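Local coordinates for transferrin (Manduca sexta, PDB 6WB6), which binds a single ferric ion together with a carbonate anion and transports iron as a secreted glycoprotein, at residues F225-K228 with L232-G235; F249-V254 with A259-K264; L211-G216 with S242-E247. One frame throughout, in Å; residues are numbered along the deposited sequence.

Contact 1: F225-K228 with L232-G235; sequences FTRK and LPVG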
loop_
_atom_site.group_PDB
_atom_site.type_symbol
_atom_site.label_atom_id
_atom_site.label_comp_id
_atom_site.label_asym_id
_atom_site.label_seq_id
_atom_site.Cartn_x
_atom_site.Cartn_y
_atom_site.Cartn_z
ATOM N N PHE A 225 9.162 -5.423 26.807
ATOM C CA PHE A 225 9.152 -6.870 26.621
ATOM C C PHE A 225 10.408 -7.506 27.175
ATOM O O PHE A 225 10.385 -8.686 27.535
ATOM C CB PHE A 225 8.989 -7.247 25.149
ATOM C CG PHE A 225 7.558 -7.319 24.712
ATOM C CD1 PHE A 225 6.912 -6.195 24.285
ATOM C CD2 PHE A 225 6.855 -8.507 24.761
ATOM C CE1 PHE A 225 5.613 -6.233 23.914
ATOM C CE2 PHE A 225 5.531 -8.550 24.372
ATOM C CZ PHE A 225 4.915 -7.408 23.958
ATOM N N THR A 226 11.508 -6.760 27.259
ATOM C CA THR A 226 12.705 -7.331 27.870
ATOM C C THR A 226 12.512 -7.469 29.378
ATOM O O THR A 226 12.797 -8.518 29.967
ATOM C CB THR A 226 13.923 -6.475 27.555
ATOM O OG1 THR A 226 14.091 -6.364 26.133
ATOM C CG2 THR A 226 15.179 -7.070 28.166
ATOM N N ARG A 227 11.987 -6.428 30.010
ATOM C CA ARG A 227 11.755 -6.480 31.441
ATOM C C ARG A 227 10.734 -7.559 31.800
ATOM O O ARG A 227 10.960 -8.345 32.718
ATOM C CB ARG A 227 11.322 -5.100 31.912
ATOM C CG ARG A 227 12.450 -4.132 31.841
ATOM C CD ARG A 227 12.116 -2.796 32.475
ATOM N NE ARG A 227 11.870 -2.917 33.902
ATOM C CZ ARG A 227 12.822 -2.980 34.821
ATOM N NH1 ARG A 227 14.096 -2.931 34.465
ATOM N NH2 ARG A 227 12.481 -3.084 36.099
ATOM N N LYS A 228 9.639 -7.654 31.055
ATOM C CA LYS A 228 8.628 -8.649 31.393
ATOM C C LYS A 228 9.113 -10.065 31.129
ATOM O O LYS A 228 8.716 -10.998 31.835
ATOM C CB LYS A 228 7.353 -8.396 30.605
ATOM C CG LYS A 228 6.756 -7.076 30.909
ATOM C CD LYS A 228 5.423 -6.895 30.222
ATOM C CE LYS A 228 4.812 -5.628 30.706
ATOM N NZ LYS A 228 3.667 -5.250 29.856
ATOM N N LEU A 232 10.321 -8.771 35.377
ATOM C CA LEU A 232 10.624 -7.531 36.064
ATOM C C LEU A 232 9.467 -6.550 35.951
ATOM O O LEU A 232 8.675 -6.619 35.006
ATOM C CB LEU A 232 11.885 -6.912 35.497
ATOM C CG LEU A 232 13.132 -7.731 35.821
ATOM C CD1 LEU A 232 14.306 -7.203 35.023
ATOM C CD2 LEU A 232 13.436 -7.653 37.291
ATOM N N PRO A 233 9.338 -5.640 36.914
ATOM C CA PRO A 233 8.286 -4.629 36.826
ATOM C C PRO A 233 8.625 -3.587 35.784
ATOM O O PRO A 233 9.793 -3.303 35.514
ATOM C CB PRO A 233 8.274 -4.013 38.223
ATOM C CG PRO A 233 9.675 -4.114 38.659
ATOM C CD PRO A 233 10.188 -5.417 38.099
ATOM N N VAL A 234 7.581 -3.016 35.196
ATOM C CA VAL A 234 7.741 -1.915 34.252
ATOM C C VAL A 234 6.511 -1.023 34.346
ATOM O O VAL A 234 5.375 -1.503 34.282
ATOM C CB VAL A 234 7.988 -2.437 32.813
ATOM C CG1 VAL A 234 7.024 -3.539 32.437
ATOM C CG2 VAL A 234 7.916 -1.302 31.800
ATOM N N GLY A 235 6.738 0.276 34.525
ATOM C CA GLY A 235 5.615 1.201 34.636
ATOM C C GLY A 235 4.711 0.795 35.790
ATOM O O GLY A 235 5.177 0.500 36.891
#

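Contact 2: F249-V254 with A259-K264; sequences FRYLCV and APITGK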
loop_
_atom_site.group_PDB
_atom_site.type_symbol
_atom_site.label_atom_id
_atom_site.label_comp_id
_atom_site.label_asym_id
_atom_site.label_seq_id
_atom_site.Cartn_x
_atom_site.Cartn_y
_atom_site.Cartn_z
ATOM N N PHE A 249 21.786 -12.148 31.124
ATOM C CA PHE A 249 21.653 -11.330 29.930
ATOM C C PHE A 249 22.007 -9.897 30.262
ATOM O O PHE A 249 22.079 -9.507 31.425
ATOM C CB PHE A 249 20.234 -11.412 29.353
ATOM C CG PHE A 249 19.856 -12.787 28.960
ATOM C CD1 PHE A 249 19.345 -13.668 29.898
ATOM C CD2 PHE A 249 20.080 -13.229 27.673
ATOM C CE1 PHE A 249 19.018 -14.937 29.554
ATOM C CE2 PHE A 249 19.764 -14.511 27.318
ATOM C CZ PHE A 249 19.243 -15.380 28.275
ATOM N N ARG A 250 22.237 -9.120 29.207
ATOM C CA ARG A 250 22.658 -7.742 29.343
ATOM C C ARG A 250 22.156 -6.941 28.149
ATOM O O ARG A 250 22.030 -7.461 27.035
ATOM C CB ARG A 250 24.187 -7.623 29.417
ATOM C CG ARG A 250 24.851 -8.367 30.583
ATOM C CD ARG A 250 24.865 -7.561 31.876
ATOM N NE ARG A 250 25.729 -8.194 32.874
ATOM C CZ ARG A 250 25.386 -9.237 33.625
ATOM N NH1 ARG A 250 24.191 -9.782 33.514
ATOM N NH2 ARG A 250 26.245 -9.732 34.496
ATOM N N TYR A 251 21.885 -5.665 28.377
ATOM C CA TYR A 251 21.785 -4.764 27.254
ATOM C C TYR A 251 23.195 -4.509 26.756
ATOM O O TYR A 251 24.136 -4.431 27.539
ATOM C CB TYR A 251 21.134 -3.443 27.638
ATOM C CG TYR A 251 19.758 -3.527 28.208
ATOM C CD1 TYR A 251 18.689 -3.984 27.461
ATOM C CD2 TYR A 251 19.512 -3.073 29.486
ATOM C CE1 TYR A 251 17.419 -4.036 28.002
ATOM C CE2 TYR A 251 18.267 -3.108 30.026
ATOM C CZ TYR A 251 17.217 -3.589 29.291
ATOM O OH TYR A 251 15.971 -3.610 29.869
ATOM N N LEU A 252 23.341 -4.372 25.450
ATOM C CA LEU A 252 24.569 -3.884 24.856
ATOM C C LEU A 252 24.346 -2.415 24.503
ATOM O O LEU A 252 23.394 -2.080 23.783
ATOM C CB LEU A 252 24.937 -4.717 23.630
ATOM C CG LEU A 252 26.175 -4.268 22.853
ATOM C CD1 LEU A 252 27.458 -4.504 23.638
ATOM C CD2 LEU A 252 26.253 -4.980 21.493
ATOM N N CYS A 253 25.196 -1.542 25.049
ATOM C CA CYS A 253 25.079 -0.100 24.873
ATOM C C CYS A 253 25.920 0.383 23.690
ATOM O O CYS A 253 26.857 -0.289 23.250
ATOM C CB CYS A 253 25.493 0.615 26.157
ATOM S SG CYS A 253 24.728 -0.074 27.660
ATOM N N VAL A 254 25.553 1.553 23.144
ATOM C CA VAL A 254 26.340 2.097 22.029
ATOM C C VAL A 254 27.806 2.225 22.431
ATOM O O VAL A 254 28.703 2.071 21.599
ATOM C CB VAL A 254 25.775 3.448 21.538
ATOM C CG1 VAL A 254 26.601 3.982 20.326
ATOM C CG2 VAL A 254 24.330 3.312 21.150
ATOM N N ALA A 259 25.189 -3.351 30.189
ATOM C CA ALA A 259 24.452 -2.819 31.323
ATOM C C ALA A 259 23.451 -3.869 31.779
ATOM O O ALA A 259 22.895 -4.591 30.943
ATOM C CB ALA A 259 23.707 -1.531 30.952
ATOM N N PRO A 260 23.192 -3.987 33.072
ATOM C CA PRO A 260 22.218 -4.985 33.514
ATOM C C PRO A 260 20.817 -4.663 33.027
ATOM O O PRO A 260 20.420 -3.501 32.908
ATOM C CB PRO A 260 22.308 -4.923 35.041
ATOM C CG PRO A 260 22.944 -3.602 35.335
ATOM C CD PRO A 260 23.875 -3.348 34.208
ATOM N N ILE A 261 20.078 -5.730 32.737
ATOM C CA ILE A 261 18.649 -5.633 32.487
ATOM C C ILE A 261 17.930 -5.042 33.694
ATOM O O ILE A 261 16.944 -4.308 33.546
ATOM C CB ILE A 261 18.098 -7.028 32.128
ATOM C CG1 ILE A 261 18.857 -7.633 30.938
ATOM C CG2 ILE A 261 16.661 -6.954 31.794
ATOM C CD1 ILE A 261 18.888 -6.770 29.698
ATOM N N THR A 262 18.407 -5.344 34.907
ATOM C CA THR A 262 17.729 -4.857 36.105
ATOM C C THR A 262 17.916 -3.363 36.313
ATOM O O THR A 262 17.277 -2.794 37.200
ATOM C CB THR A 262 18.212 -5.609 37.367
ATOM O OG1 THR A 262 19.618 -5.860 37.284
ATOM C CG2 THR A 262 17.481 -6.937 37.537
ATOM N N GLY A 263 18.773 -2.714 35.535
ATOM C CA GLY A 263 18.974 -1.289 35.639
ATOM C C GLY A 263 18.246 -0.536 34.534
ATOM O O GLY A 263 17.514 -1.092 33.724
ATOM N N LYS A 264 18.459 0.768 34.525
ATOM C CA LYS A 264 17.950 1.582 33.441
ATOM C C LYS A 264 18.612 1.153 32.133
ATOM O O LYS A 264 19.840 1.053 32.044
ATOM C CB LYS A 264 18.211 3.059 33.746
ATOM C CG LYS A 264 17.667 4.066 32.707
ATOM C CD LYS A 264 18.791 4.687 31.860
ATOM C CE LYS A 264 18.682 6.207 31.777
ATOM N NZ LYS A 264 17.480 6.620 30.996
HETATM O O HOH W 1 21.092 -8.011 33.965
HETATM O O HOH W 2 15.370 -2.139 32.162
#

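Contact 3: L211-G216 with S242-E247; sequences LAHNNG and SNENPE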
loop_
_atom_site.group_PDB
_atom_site.type_symbol
_atom_site.label_atom_id
_atom_site.label_comp_id
_atom_site.label_asym_id
_atom_site.label_seq_id
_atom_site.Cartn_x
_atom_site.Cartn_y
_atom_site.Cartn_z
ATOM N N LEU A 211 16.834 -15.527 21.316
ATOM C CA LEU A 211 18.118 -15.327 21.987
ATOM C C LEU A 211 18.323 -16.332 23.129
ATOM O O LEU A 211 19.412 -16.905 23.280
ATOM C CB LEU A 211 18.187 -13.883 22.499
ATOM C CG LEU A 211 19.387 -13.460 23.375
ATOM C CD1 LEU A 211 20.621 -13.310 22.543
ATOM C CD2 LEU A 211 19.137 -12.167 24.125
ATOM N N ALA A 212 17.295 -16.566 23.938
ATOM C CA ALA A 212 17.474 -17.359 25.155
ATOM C C ALA A 212 17.324 -18.854 24.912
ATOM O O ALA A 212 17.895 -19.658 25.654
ATOM C CB ALA A 212 16.455 -16.918 26.217
ATOM N N HIS A 213 16.550 -19.234 23.893
ATOM C CA HIS A 213 16.150 -20.604 23.651
ATOM C C HIS A 213 16.566 -21.146 22.293
ATOM O O HIS A 213 16.568 -22.373 22.121
ATOM C CB HIS A 213 14.625 -20.729 23.768
ATOM C CG HIS A 213 14.080 -20.199 25.059
ATOM N ND1 HIS A 213 12.788 -19.748 25.189
ATOM C CD2 HIS A 213 14.663 -20.029 26.271
ATOM C CE1 HIS A 213 12.590 -19.335 26.430
ATOM N NE2 HIS A 213 13.712 -19.494 27.106
ATOM N N ASN A 214 16.892 -20.289 21.314
ATOM C CA ASN A 214 17.359 -20.767 20.020
ATOM C C ASN A 214 18.781 -20.308 19.741
ATOM O O ASN A 214 19.180 -20.142 18.585
ATOM C CB ASN A 214 16.436 -20.333 18.885
ATOM C CG ASN A 214 16.538 -21.252 17.680
ATOM O OD1 ASN A 214 16.834 -22.428 17.830
ATOM N ND2 ASN A 214 16.283 -20.720 16.483
ATOM N N ASN A 215 19.561 -20.106 20.791
ATOM C CA ASN A 215 21.000 -19.924 20.638
ATOM C C ASN A 215 21.322 -18.738 19.726
ATOM O O ASN A 215 22.374 -18.694 19.107
ATOM C CB ASN A 215 21.645 -21.208 20.104
ATOM C CG ASN A 215 23.111 -21.308 20.430
ATOM O OD1 ASN A 215 23.608 -20.645 21.341
ATOM N ND2 ASN A 215 23.820 -22.163 19.696
ATOM N N GLY A 216 20.411 -17.774 19.641
ATOM C CA GLY A 216 20.749 -16.486 19.074
ATOM C C GLY A 216 21.769 -15.773 19.926
ATOM O O GLY A 216 21.933 -16.065 21.099
ATOM N N SER A 242 8.898 -15.323 36.540
ATOM C CA SER A 242 9.548 -15.690 35.296
ATOM C C SER A 242 10.569 -16.785 35.541
ATOM O O SER A 242 11.312 -16.746 36.526
ATOM C CB SER A 242 10.261 -14.504 34.632
ATOM O OG SER A 242 10.995 -14.967 33.510
ATOM N N ASN A 243 10.605 -17.749 34.615
ATOM C CA ASN A 243 11.655 -18.763 34.536
ATOM C C ASN A 243 12.963 -18.222 33.978
ATOM O O ASN A 243 13.998 -18.892 34.091
ATOM C CB ASN A 243 11.191 -19.917 33.657
ATOM C CG ASN A 243 10.190 -20.794 34.351
ATOM O OD1 ASN A 243 10.146 -20.841 35.584
ATOM N ND2 ASN A 243 9.375 -21.497 33.572
ATOM N N GLU A 244 12.941 -17.037 33.388
ATOM C CA GLU A 244 14.132 -16.454 32.790
ATOM C C GLU A 244 14.861 -15.611 33.816
ATOM O O GLU A 244 14.235 -14.887 34.593
ATOM C CB GLU A 244 13.733 -15.603 31.589
ATOM C CG GLU A 244 12.855 -16.360 30.649
ATOM C CD GLU A 244 13.597 -17.480 29.941
ATOM O OE1 GLU A 244 14.840 -17.504 30.019
ATOM O OE2 GLU A 244 12.934 -18.318 29.292
ATOM N N ASN A 245 16.186 -15.724 33.818
ATOM C CA ASN A 245 17.051 -15.049 34.775
ATOM C C ASN A 245 17.749 -13.869 34.107
ATOM O O ASN A 245 18.602 -14.081 33.236
ATOM C CB ASN A 245 18.083 -16.045 35.328
ATOM C CG ASN A 245 19.056 -15.410 36.317
ATOM O OD1 ASN A 245 18.865 -14.270 36.740
ATOM N ND2 ASN A 245 20.112 -16.153 36.686
ATOM N N PRO A 246 17.456 -12.624 34.498
ATOM C CA PRO A 246 18.065 -11.471 33.810
ATOM C C PRO A 246 19.560 -11.368 33.981
ATOM O O PRO A 246 20.217 -10.724 33.156
ATOM C CB PRO A 246 17.378 -10.270 34.474
ATOM C CG PRO A 246 16.946 -10.792 35.810
ATOM C CD PRO A 246 16.542 -12.194 35.567
ATOM N N GLU A 247 20.106 -11.922 35.068
ATOM C CA GLU A 247 21.541 -11.845 35.314
ATOM C C GLU A 247 22.341 -12.525 34.214
ATOM O O GLU A 247 23.523 -12.211 34.024
ATOM C CB GLU A 247 21.869 -12.483 36.666
ATOM C CG GLU A 247 21.510 -11.598 37.840
ATOM C CD GLU A 247 21.656 -12.298 39.185
ATOM O OE1 GLU A 247 21.933 -13.518 39.205
ATOM O OE2 GLU A 247 21.497 -11.617 40.218
#

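Contact 1: F225-K228 with L232-G235
Arg227 and Leu232 bring the two backbones together, their CA atoms 4.9 Å apart. Residues 225-228 are helical, and 232-235 run on as an irregular chain just after the helix. Leu232 N donates to Arg227 O at 2.8 Å. The Arg227 side chain makes the second link. Its NE lies 2.7 Å from Pro233 O, and its NH2 lies 2.8 Å from the same Pro233 O. This is a side-on grip by two nitrogens on one atom, with the oxygen close to the guanidinium plane. The chain bends at chi3 (64°), which turns the NE edge toward that carbonyl. Leu232 CB sits over one guanidinium face, offset toward the rim. Helix 223-229 belongs to the N-terminal transferrin lobe, and this contact fastens the outgoing loop back against the last turn of the helix. With an alanine in place of Arg227, Pro233 O would probably lose these two donors, and only the backbone bond from Leu232 N would remain of the hydrogen bonds described here. Lys228 crosses Val234 at about a right angle. Its CE approaches Val234 CG1 at 3.5 Å. The chain is extended beyond CG, and NZ goes on to a salt bridge with Glu82. Outside the two segments, Leu232 packs on Ile261 and Val234 on Glu83.

Contact 2: F249-V254 with A259-K264
Ile261 CD1 sits over the centre of the Tyr251 ring, 3.4 Å from the centroid and 5° off the ring normal. This is a CH-pi contact. The two side chains cross at about a right angle. Ile261 CG1 is anti to the carbonyl carbon (chi1 -56°), and chi2 (-55°) brings CD1 over the ring. Ile261 CD1 also lies 3.5 Å from Tyr251 N, so it packs on the strand as well as the ring. Ile261 CG1 leans on Phe249 CB more loosely. Phe249 itself turns away to meet His97 and Phe230. On the side of the hairpin that carries Tyr251, Ala259 CB touches Cys253 SG at 3.7 Å. That sulfur is disulfide-bonded to Cys266, which ties the hairpin to the chain just after it.

The backbones pair around this centre. Tyr251 and Ala259 form an antiparallel hydrogen-bonded pair. Tyr251 N gives to Ala259 O, and Ala259 N gives to Tyr251 O. A type I turn from Pro260 to Gly263 follows and sets Ile261 and Gly263 beside Tyr251.

Two waters bridge the polar edge. One is held by Phe249 O and by Ile261 N, from which it accepts at 2.8 Å. The other links Tyr251 OH, at 2.8 Å, with Gly263 O and lies in the plane of the ring. Arg250 bends at chi2, and its NH1 donates to Phe249 O at 3.0 Å, standing above that carbonyl plane; it also bonds Glu247 O. Strand 249-252 pairs with strand 90-97 on its other side. The whole is a beta hairpin at the margin of the mixed sheet in the N-terminal transferrin lobe.

Contact 3: L211-G216 with S242-E247
A histidine-carboxylate hydrogen bond at the protein surface joins the end of helix 203-213 to the loop before strand 249-252. His213 NE2 donates to Glu244 OE2 at 2.6 Å. The bond is short but bent, with an N-H...O angle of 135°. OE2 lies at the edge of the imidazole, in the ring plane. The histidine comes in on the syn side of that oxygen, 26° out of the carboxylate plane. The ring and carboxylate planes are 41° apart. The two side chains reach each other from opposite directions. Glu244 folds at its second torsion, which carries its carboxylate across to the helix. The nearby carboxylate would probably favour the protonated form of the imidazole. Ala212 adds only a loose touch, its CB 4.2 Å from Glu244 OE1.

The loop is shaped by its own bonds. Ser242 OG accepts from Glu244 N at 2.8 Å in an ST turn, and also bonds Phe229 O. Further on, Asn245 OD1 accepts from Glu247 N at 3.1 Å in an Asx turn. Phe229 packs against both Ala212 and Glu244. The arrangement is a His-carboxylate hydrogen bond between the C-terminal end of a helix and a loop built on an ST turn and an Asx turn, away from the iron site.

In the fold
The three contacts lie in the N-terminal lobe, their centres 13 to 14 Å apart. Contacts 1 and 2 meet directly, with Thr226 CG2 3.8 Å from Tyr251 CE1 and Arg227 NH1 3.3 Å from Ile261 O. Contacts 2 and 3 meet where Phe249 CZ packs on Ala212 CB at 3.8 Å. Contacts 1 and 3 do not touch, though along the chain contact 1 falls between the two segments of contact 3. Contact 1 lies outside the metal site: the Lys228 side chain is about 14 Å from the bound iron and about 9 Å from the side chain of Tyr204, an iron ligand. Contact 2 is near the glycan, which touches Val254.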